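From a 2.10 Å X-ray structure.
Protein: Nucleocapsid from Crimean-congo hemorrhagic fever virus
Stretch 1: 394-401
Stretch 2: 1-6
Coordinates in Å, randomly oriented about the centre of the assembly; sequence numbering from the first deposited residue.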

# COMPACT_ATOMS: atom_id res chain seq x y z
N THR A 394 -17.02 -7.80 -4.97
CA THR A 394 -17.40 -7.80 -6.38
C THR A 394 -18.12 -9.08 -6.72
O THR A 394 -18.87 -9.14 -7.71
CB THR A 394 -16.20 -7.64 -7.30
OG1 THR A 394 -15.38 -8.83 -7.24
CG2 THR A 394 -15.38 -6.38 -6.93
N ILE A 395 -17.88 -10.10 -5.91
CA ILE A 395 -18.58 -11.39 -5.99
C ILE A 395 -19.15 -11.72 -4.60
O ILE A 395 -18.39 -11.83 -3.65
CB ILE A 395 -17.60 -12.52 -6.37
CG1 ILE A 395 -16.84 -12.26 -7.71
CG2 ILE A 395 -18.33 -13.78 -6.48
CD1 ILE A 395 -15.69 -13.28 -8.01
N PRO A 396 -20.47 -11.82 -4.46
CA PRO A 396 -21.04 -12.25 -3.17
C PRO A 396 -20.89 -13.77 -3.05
O PRO A 396 -21.45 -14.53 -3.86
CB PRO A 396 -22.50 -11.85 -3.27
CG PRO A 396 -22.84 -11.97 -4.69
CD PRO A 396 -21.53 -11.70 -5.48
N VAL A 397 -20.12 -14.20 -2.07
CA VAL A 397 -19.69 -15.62 -2.05
C VAL A 397 -20.80 -16.61 -1.79
O VAL A 397 -20.67 -17.78 -2.14
CB VAL A 397 -18.53 -15.86 -1.04
CG1 VAL A 397 -17.31 -15.03 -1.41
CG2 VAL A 397 -19.00 -15.62 0.36
N ALA A 398 -21.90 -16.15 -1.20
CA ALA A 398 -23.08 -16.98 -0.97
C ALA A 398 -23.81 -17.35 -2.27
O ALA A 398 -24.43 -18.40 -2.34
CB ALA A 398 -24.06 -16.27 -0.01
N ASN A 399 -23.75 -16.47 -3.28
CA ASN A 399 -24.37 -16.72 -4.61
C ASN A 399 -23.51 -16.06 -5.70
O ASN A 399 -23.88 -15.02 -6.21
CB ASN A 399 -25.81 -16.18 -4.66
CG ASN A 399 -26.79 -16.99 -3.80
OD1 ASN A 399 -27.10 -18.14 -4.11
ND2 ASN A 399 -27.29 -16.39 -2.70
N PRO A 400 -22.34 -16.64 -6.04
CA PRO A 400 -21.36 -16.01 -6.94
C PRO A 400 -21.84 -15.50 -8.28
O PRO A 400 -21.28 -14.52 -8.78
CB PRO A 400 -20.33 -17.14 -7.17
CG PRO A 400 -20.37 -17.89 -5.97
CD PRO A 400 -21.82 -17.92 -5.54
N ASP A 401 -22.87 -16.13 -8.86
CA ASP A 401 -23.38 -15.73 -10.19
C ASP A 401 -24.02 -14.34 -10.19
O ASP A 401 -24.08 -13.69 -11.24
CB ASP A 401 -24.31 -16.79 -10.77
CG ASP A 401 -23.54 -17.98 -11.34
OD1 ASP A 401 -22.48 -17.75 -11.97
OD2 ASP A 401 -23.99 -19.12 -11.18
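Stretch 2 (1-6) MENKIE

The N-terminal residues of the nucleocapsid, M1 to I5, pack against a loop almost four hundred residues later in the same chain, while E6 has already left it. The loop turns sharply: P396 to N399 form a type I beta turn, closed by a hydrogen bond from N399 N to P396 O at 3.1 Å, and a 3-10 segment begins at P400. The N-terminal stretch forms neither a regular helix nor a strand. Its backbone is extended at E2 (phi/psi -98/175°) and N3 (-65/111°), then bends at K4 (-80/-11°), where a weak hydrogen bond links E6 N to K4 O at 3.0 Å.

The CA atoms nearest each other across the stretches are those of V397 and N3, 5.0 Å apart. Here the turn offers its carbonyl groups to the N-terminal segment. K4 N donates a nearly linear hydrogen bond to V397 O (2.8 Å, 165° at the hydrogen), which joins the bend at K4 to the turn. One residue on from V397 and two back from K4, A398 CA approaches E2 O at 3.5 Å in a CA-H...O contact with an angle of 169° at the hydrogen. In total, 421 Å² of surface is buried between the stretches, counting both sides.

K4 contributes its side chain as well as its backbone. With chi1 and chi2 both m, chi3 t and chi4 p, it carries its amino group to the next carbonyl of the turn, where K4 NZ donates a hydrogen bond to A398 O at 2.9 Å. The lysine thus holds two consecutive carbonyls of the loop. Nearer its base, K4 CB rests 3.8 Å from P400 CD.

Apolar contacts lie to both sides of K4 in the sequence. M1 directs its CA-to-CB bond toward the loop, and its terminal methyl, M1 CE, meets A398 CB at 3.4 Å; the same methyl is 4.1 Å from N399 ND2. I5 starts out sideways, but the end of its side chain comes nearer: I5 CD1 lies 4.0 Å from V397 CG1 and 4.2 Å from I395 CG2, while I5 CG1 is 4.2 Å from P400 CG. This isoleucine is buried, as are I395 and V397.

N3 supports the arrangement from within its own stretch. Its side chain, with chi1 t, places N3 OD1 to accept a hydrogen bond from I5 N at 3.0 Å, spanning the bend at K4. The same oxygen, N3 OD1, packs 3.4 Å from V397 CB, and N3 ND2 is hydrogen-bonded elsewhere in the structure.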

# COMPACT_ATOMS: atom_id res chain seq x y z
N MET A 1 -26.58 -20.46 3.93
CA MET A 1 -25.75 -19.73 2.90
C MET A 1 -24.26 -19.55 3.28
O MET A 1 -23.85 -18.54 3.91
CB MET A 1 -26.36 -18.38 2.60
CG MET A 1 -27.55 -18.45 1.67
SD MET A 1 -28.43 -16.88 1.69
CE MET A 1 -27.08 -15.73 1.35
N GLU A 2 -23.46 -20.52 2.85
CA GLU A 2 -22.04 -20.53 3.10
C GLU A 2 -21.31 -20.00 1.89
O GLU A 2 -21.91 -19.71 0.86
CB GLU A 2 -21.57 -21.96 3.39
CG GLU A 2 -22.30 -22.67 4.54
CD GLU A 2 -23.40 -23.60 4.07
OE1 GLU A 2 -24.15 -23.24 3.12
OE2 GLU A 2 -23.53 -24.69 4.68
N ASN A 3 -20.00 -19.87 2.03
CA ASN A 3 -19.10 -19.50 0.97
C ASN A 3 -19.08 -20.57 -0.12
O ASN A 3 -18.57 -21.67 0.11
CB ASN A 3 -17.70 -19.31 1.57
CG ASN A 3 -16.70 -18.71 0.60
OD1 ASN A 3 -16.90 -18.76 -0.61
ND2 ASN A 3 -15.59 -18.16 1.14
N LYS A 4 -19.62 -20.25 -1.31
CA LYS A 4 -19.72 -21.22 -2.41
C LYS A 4 -18.40 -21.38 -3.20
O LYS A 4 -18.30 -22.29 -3.99
CB LYS A 4 -20.84 -20.84 -3.40
CG LYS A 4 -22.23 -20.64 -2.80
CD LYS A 4 -22.78 -21.87 -2.14
CE LYS A 4 -24.19 -21.59 -1.57
NZ LYS A 4 -25.24 -21.15 -2.61
N ILE A 5 -17.41 -20.52 -2.98
CA ILE A 5 -16.13 -20.60 -3.69
C ILE A 5 -15.21 -21.56 -2.92
O ILE A 5 -14.25 -21.14 -2.28
CB ILE A 5 -15.45 -19.21 -3.89
CG1 ILE A 5 -16.48 -18.13 -4.29
CG2 ILE A 5 -14.28 -19.34 -4.91
CD1 ILE A 5 -15.89 -16.77 -4.72
N GLU A 6 -15.55 -22.87 -3.01
CA GLU A 6 -14.85 -23.95 -2.32
C GLU A 6 -13.61 -24.30 -3.12
O GLU A 6 -13.65 -25.18 -4.00
CB GLU A 6 -15.74 -25.19 -2.17
CG GLU A 6 -17.00 -24.98 -1.34
CD GLU A 6 -17.77 -26.29 -1.11
OE1 GLU A 6 -17.48 -27.30 -1.82
OE2 GLU A 6 -18.66 -26.30 -0.22